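Local atomic coordinates of porin (Acinetobacter baumannii AB307-0294, PDB entry 5DL7), a protein that probably acts as an outer membrane porin of the OprD family, a calcium-binding beta-barrel thought to let small molecules such as vanillate pass. Residues Ile259-Phe271 with Leu282-Pro294. Residues are numbered along the deposited sequence; the frame is centred on the assembly and turned at random.
With CA (calcium ion), chain B; C8E ((hydroxyethyloxy)tri(ethyloxy)octane), chain L.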
loop_
_atom_site.group_PDB
_atom_site.type_symbol
_atom_site.label_atom_id
_atom_site.label_comp_id
_atom_site.label_asym_id
_atom_site.label_seq_id
_atom_site.Cartn_x
_atom_site.Cartn_y
_atom_site.Cartn_z
ATOM N N ILE A 259 1.246 23.090 -1.891
ATOM C CA ILE A 259 2.241 22.339 -2.738
ATOM C C ILE A 259 2.233 22.915 -4.209
ATOM O O ILE A 259 2.929 22.422 -5.061
ATOM C CB ILE A 259 2.217 20.826 -2.724
ATOM C CG1 ILE A 259 0.905 20.258 -3.396
ATOM C CG2 ILE A 259 2.216 20.327 -1.248
ATOM C CD1 ILE A 259 0.812 18.781 -3.413
ATOM N N GLY A 260 1.559 23.958 -4.338
ATOM C CA GLY A 260 1.383 24.638 -5.635
ATOM C C GLY A 260 0.299 24.050 -6.509
ATOM O O GLY A 260 -0.617 23.351 -6.012
ATOM N N GLU A 261 0.432 24.239 -7.805
ATOM C CA GLU A 261 -0.458 23.642 -8.791
ATOM C C GLU A 261 -0.526 22.154 -8.686
ATOM O O GLU A 261 0.469 21.463 -8.576
ATOM C CB GLU A 261 -0.086 24.100 -10.143
ATOM C CG GLU A 261 -0.921 23.625 -11.319
ATOM C CD GLU A 261 -2.381 24.158 -11.265
ATOM O OE1 GLU A 261 -2.711 25.103 -10.542
ATOM O OE2 GLU A 261 -3.162 23.653 -12.188
ATOM N N VAL A 262 -1.767 21.626 -8.755
ATOM C CA VAL A 262 -1.994 20.198 -8.844
ATOM C C VAL A 262 -3.007 20.027 -9.957
ATOM O O VAL A 262 -4.073 20.609 -9.914
ATOM C CB VAL A 262 -2.575 19.621 -7.501
ATOM C CG1 VAL A 262 -2.925 18.131 -7.657
ATOM C CG2 VAL A 262 -1.647 19.867 -6.335
ATOM N N ASP A 263 -2.698 19.238 -10.903
ATOM C CA ASP A 263 -3.539 19.106 -12.165
ATOM C C ASP A 263 -3.257 17.744 -12.798
ATOM O O ASP A 263 -2.323 17.578 -13.520
ATOM C CB ASP A 263 -3.254 20.306 -13.122
ATOM C CG ASP A 263 -4.003 20.112 -14.400
ATOM O OD1 ASP A 263 -5.269 20.047 -14.239
ATOM O OD2 ASP A 263 -3.540 20.125 -15.556
ATOM N N ASN A 264 -4.041 16.749 -12.393
ATOM C CA ASN A 264 -3.737 15.404 -12.820
ATOM C C ASN A 264 -5.032 14.588 -13.025
ATOM O O ASN A 264 -5.922 14.649 -12.211
ATOM C CB ASN A 264 -2.875 14.712 -11.746
ATOM C CG ASN A 264 -2.505 13.332 -12.185
ATOM O OD1 ASN A 264 -3.120 12.321 -11.775
ATOM N ND2 ASN A 264 -1.404 13.236 -12.973
ATOM N N ARG A 265 -5.010 13.856 -14.089
ATOM C CA ARG A 265 -5.906 12.671 -14.226
ATOM C C ARG A 265 -5.042 11.508 -14.386
ATOM O O ARG A 265 -4.033 11.551 -15.100
ATOM C CB ARG A 265 -6.831 12.750 -15.478
ATOM C CG ARG A 265 -8.015 13.664 -15.319
ATOM C CD ARG A 265 -7.729 15.126 -15.198
ATOM N NE ARG A 265 -7.097 15.616 -16.375
ATOM C CZ ARG A 265 -6.421 16.756 -16.507
ATOM N NH1 ARG A 265 -5.814 17.079 -17.666
ATOM N NH2 ARG A 265 -6.230 17.463 -15.415
ATOM N N HIS A 266 -5.383 10.391 -13.747
ATOM C CA HIS A 266 -4.567 9.202 -13.854
ATOM C C HIS A 266 -5.471 7.966 -14.105
ATOM O O HIS A 266 -6.441 7.796 -13.332
ATOM C CB HIS A 266 -3.732 9.004 -12.565
ATOM C CG HIS A 266 -2.640 8.001 -12.786
ATOM N ND1 HIS A 266 -2.868 6.661 -12.733
ATOM C CD2 HIS A 266 -1.322 8.164 -13.157
ATOM C CE1 HIS A 266 -1.752 6.049 -13.116
ATOM N NE2 HIS A 266 -0.822 6.944 -13.390
ATOM N N ILE A 267 -5.158 7.226 -15.159
ATOM C CA ILE A 267 -5.989 6.017 -15.446
ATOM C C ILE A 267 -5.047 4.897 -15.347
ATOM O O ILE A 267 -3.904 4.956 -15.810
ATOM C CB ILE A 267 -6.656 6.219 -16.846
ATOM C CG1 ILE A 267 -7.508 5.039 -17.139
ATOM C CG2 ILE A 267 -5.570 6.221 -17.859
ATOM C CD1 ILE A 267 -8.690 4.960 -16.191
ATOM N N SER A 268 -5.494 3.780 -14.757
ATOM C CA SER A 268 -4.719 2.541 -14.717
ATOM C C SER A 268 -5.633 1.346 -14.805
ATOM O O SER A 268 -6.785 1.397 -14.335
ATOM C CB SER A 268 -3.817 2.511 -13.520
ATOM O OG SER A 268 -4.438 2.598 -12.248
ATOM N N GLY A 269 -5.129 0.307 -15.454
ATOM C CA GLY A 269 -5.977 -0.929 -15.577
ATOM C C GLY A 269 -5.044 -2.122 -15.656
ATOM O O GLY A 269 -3.955 -2.091 -16.262
ATOM N N LEU A 270 -5.471 -3.185 -15.072
ATOM C CA LEU A 270 -4.850 -4.495 -15.192
ATOM C C LEU A 270 -5.929 -5.479 -15.619
ATOM O O LEU A 270 -7.012 -5.565 -14.936
ATOM C CB LEU A 270 -4.242 -4.947 -13.871
ATOM C CG LEU A 270 -3.414 -6.260 -13.934
ATOM C CD1 LEU A 270 -2.069 -6.123 -14.637
ATOM C CD2 LEU A 270 -3.172 -6.683 -12.465
ATOM N N PHE A 271 -5.683 -6.193 -16.688
ATOM C CA PHE A 271 -6.655 -7.113 -17.270
ATOM C C PHE A 271 -6.031 -8.479 -17.421
ATOM O O PHE A 271 -4.935 -8.615 -17.981
ATOM C CB PHE A 271 -7.131 -6.628 -18.604
ATOM C CG PHE A 271 -7.641 -5.220 -18.577
ATOM C CD1 PHE A 271 -8.923 -4.967 -18.159
ATOM C CD2 PHE A 271 -6.801 -4.164 -18.857
ATOM C CE1 PHE A 271 -9.405 -3.659 -18.097
ATOM C CE2 PHE A 271 -7.296 -2.821 -18.793
ATOM C CZ PHE A 271 -8.610 -2.603 -18.447
ATOM N N LEU A 282 -2.225 -8.116 -18.548
ATOM C CA LEU A 282 -1.588 -6.969 -19.156
ATOM C C LEU A 282 -2.089 -5.772 -18.423
ATOM O O LEU A 282 -3.263 -5.605 -18.071
ATOM C CB LEU A 282 -1.927 -6.876 -20.678
ATOM C CG LEU A 282 -1.540 -8.033 -21.566
ATOM C CD1 LEU A 282 -2.190 -7.789 -22.904
ATOM C CD2 LEU A 282 0.010 -8.057 -21.694
ATOM N N GLY A 283 -1.176 -4.788 -18.225
ATOM C CA GLY A 283 -1.432 -3.587 -17.492
ATOM C C GLY A 283 -1.081 -2.326 -18.310
ATOM O O GLY A 283 -0.190 -2.318 -19.217
ATOM N N TYR A 284 -1.804 -1.232 -18.124
ATOM C CA TYR A 284 -1.557 0.045 -18.732
ATOM C C TYR A 284 -1.845 1.135 -17.741
ATOM O O TYR A 284 -2.850 1.052 -16.985
ATOM C CB TYR A 284 -2.403 0.302 -19.992
ATOM C CG TYR A 284 -2.037 1.552 -20.671
ATOM C CD1 TYR A 284 -0.803 1.667 -21.300
ATOM C CD2 TYR A 284 -2.792 2.588 -20.571
ATOM C CE1 TYR A 284 -0.418 2.847 -21.982
ATOM C CE2 TYR A 284 -2.451 3.770 -21.281
ATOM C CZ TYR A 284 -1.222 3.892 -21.873
ATOM O OH TYR A 284 -0.868 5.114 -22.572
ATOM N N MET A 285 -0.975 2.169 -17.730
ATOM C CA MET A 285 -1.261 3.376 -16.988
ATOM C C MET A 285 -0.914 4.582 -17.797
ATOM O O MET A 285 0.012 4.554 -18.570
ATOM C CB MET A 285 -0.593 3.459 -15.599
ATOM C CG MET A 285 -0.638 2.185 -14.770
ATOM S SD MET A 285 -0.350 2.403 -13.028
ATOM C CE MET A 285 1.398 2.849 -13.014
ATOM N N GLN A 286 -1.630 5.650 -17.522
ATOM C CA GLN A 286 -1.217 6.954 -18.044
ATOM C C GLN A 286 -1.638 8.133 -17.212
ATOM O O GLN A 286 -2.763 8.212 -16.729
ATOM C CB GLN A 286 -1.765 7.130 -19.486
ATOM C CG GLN A 286 -1.383 8.406 -20.209
ATOM C CD GLN A 286 -1.737 8.422 -21.703
ATOM O OE1 GLN A 286 -2.100 7.399 -22.258
ATOM N NE2 GLN A 286 -1.438 9.546 -22.367
ATOM N N SER A 287 -0.679 9.050 -17.012
ATOM C CA SER A 287 -0.943 10.295 -16.442
ATOM C C SER A 287 -1.234 11.382 -17.406
ATOM O O SER A 287 -0.520 11.529 -18.420
ATOM C CB SER A 287 0.338 10.642 -15.591
ATOM O OG SER A 287 0.135 11.804 -14.858
ATOM N N PHE A 288 -2.197 12.245 -17.057
ATOM C CA PHE A 288 -2.540 13.401 -17.880
ATOM C C PHE A 288 -2.550 14.662 -17.026
ATOM O O PHE A 288 -2.952 14.601 -15.893
ATOM C CB PHE A 288 -3.986 13.322 -18.466
ATOM C CG PHE A 288 -4.197 12.043 -19.280
ATOM C CD1 PHE A 288 -4.527 10.877 -18.677
ATOM C CD2 PHE A 288 -4.008 12.108 -20.724
ATOM C CE1 PHE A 288 -4.663 9.707 -19.444
ATOM C CE2 PHE A 288 -4.328 10.988 -21.502
ATOM C CZ PHE A 288 -4.644 9.808 -20.826
ATOM N N GLY A 289 -2.225 15.818 -17.650
ATOM C CA GLY A 289 -2.303 17.050 -16.891
ATOM C C GLY A 289 -0.939 17.662 -16.539
ATOM O O GLY A 289 0.049 17.092 -16.918
ATOM N N SER A 290 -1.000 18.832 -15.959
ATOM C CA SER A 290 0.274 19.611 -15.670
ATOM C C SER A 290 1.178 19.004 -14.620
ATOM O O SER A 290 2.364 19.389 -14.566
ATOM C CB SER A 290 -0.071 21.034 -15.172
ATOM O OG SER A 290 -0.835 21.645 -16.168
ATOM N N THR A 291 0.706 18.117 -13.816
ATOM C CA THR A 291 1.456 17.433 -12.765
ATOM C C THR A 291 1.335 16.001 -12.734
ATOM O O THR A 291 0.351 15.463 -13.306
ATOM C CB THR A 291 1.160 18.073 -11.369
ATOM O OG1 THR A 291 -0.169 17.598 -10.847
ATOM C CG2 THR A 291 1.194 19.550 -11.337
ATOM N N GLY A 292 2.083 15.334 -11.884
ATOM C CA GLY A 292 1.845 13.974 -11.590
ATOM C C GLY A 292 0.741 13.853 -10.556
ATOM O O GLY A 292 0.104 14.765 -10.118
ATOM N N LEU A 293 0.538 12.618 -10.143
ATOM C CA LEU A 293 -0.515 12.210 -9.222
ATOM C C LEU A 293 -0.150 12.483 -7.715
ATOM O O LEU A 293 0.862 11.998 -7.274
ATOM C CB LEU A 293 -0.771 10.708 -9.291
ATOM C CG LEU A 293 -1.859 10.082 -8.428
ATOM C CD1 LEU A 293 -3.233 10.603 -8.771
ATOM C CD2 LEU A 293 -1.743 8.579 -8.401
ATOM N N PRO A 294 -0.940 13.255 -7.039
ATOM C CA PRO A 294 -0.752 13.374 -5.554
ATOM C C PRO A 294 -1.447 12.296 -4.789
ATOM O O PRO A 294 -2.467 11.754 -5.199
ATOM C CB PRO A 294 -1.390 14.728 -5.157
ATOM C CG PRO A 294 -2.573 14.791 -6.169
ATOM C CD PRO A 294 -2.101 14.101 -7.440
HETATM CA CA CA B . -5.118 24.542 -11.038
HETATM C C11 C8E L . -9.201 15.362 -19.442
HETATM O O12 C8E L . -7.991 14.636 -18.924
HETATM C C13 C8E L . -7.452 13.776 -19.898
HETATM C C14 C8E L . -6.783 14.642 -20.967
HETATM O O15 C8E L . -5.939 15.729 -20.408
HETATM C C16 C8E L . -5.145 16.185 -21.486
HETATM C C17 C8E L . -4.158 17.178 -20.932
HETATM O O18 C8E L . -4.921 18.288 -20.452
HETATM C C19 C8E L . -4.038 19.334 -19.973
HETATM C C20 C8E L . -4.771 20.280 -19.057
HETATM O O21 C8E L . -4.929 19.787 -17.678
HETATM O O HOH W 1 -2.476 23.458 -14.703
HETATM O O HOH W 2 -5.761 22.245 -11.309
HETATM O O HOH W 3 -5.762 24.775 -13.402
HETATM O O HOH W 4 -7.461 24.789 -10.707
HETATM O O HOH W 5 -5.181 26.907 -11.528
#
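Strands 263-275 and 278-288 form an antiparallel beta hairpin of the porin barrel; the paired part described here runs from Phe271 with Leu282 to Arg265 with Phe288, with two backbone hydrogen bonds at every second pair. Beyond Phe288 the chain turns at Gly289, and side chains join the backbone in holding it: Thr291 N still donates to Asp263 O, Asp263 OD2 receives Ser290 N at 2.9 Å, on the anti side but tilted out of the carboxylate plane, and Asp263 N donates to Thr291 OG1 at 3.0 Å along an almost straight line (174°). That hydroxyl in turn reaches Gly292 O, which helps fix its rotation. With CG anti to the backbone N (chi1 -178°), Asn264 turns its amide toward the returning loop: ND2 gives a good bond to Thr291 O at 2.9 Å and a weak, bent one to Ser287 OG, so both contacts rest on a single nitrogen. On the same face as Asn264, the His266 ring has Gln286 O over one side, offset toward the rim, and Met285 SD at its edge; Met285 CG presses tightly on Ser268 CB at 3.4 Å. On the other face, Arg265 folds back at chi2 and chi3 so that NH2 meets Asp263 OD1 at 3.0 Å from above the carboxylate plane, a salt bridge within one strand. Its NE and NH1 hold ether and hydroxyl oxygens of a detergent molecule, whose O21 also bonds Asp263 OD2. Farther along this face, Ile267 CG2 touches the edge of the Phe288 ring at 3.9 Å. Before the hairpin, Glu261 binds a calcium ion through both carboxylate oxygens, joined there by Glu253. Strand 240-253 flanks strand 263-275 and strand 318-327 flanks strand 278-288, while Val303 packs against His266, Met285 and Leu293.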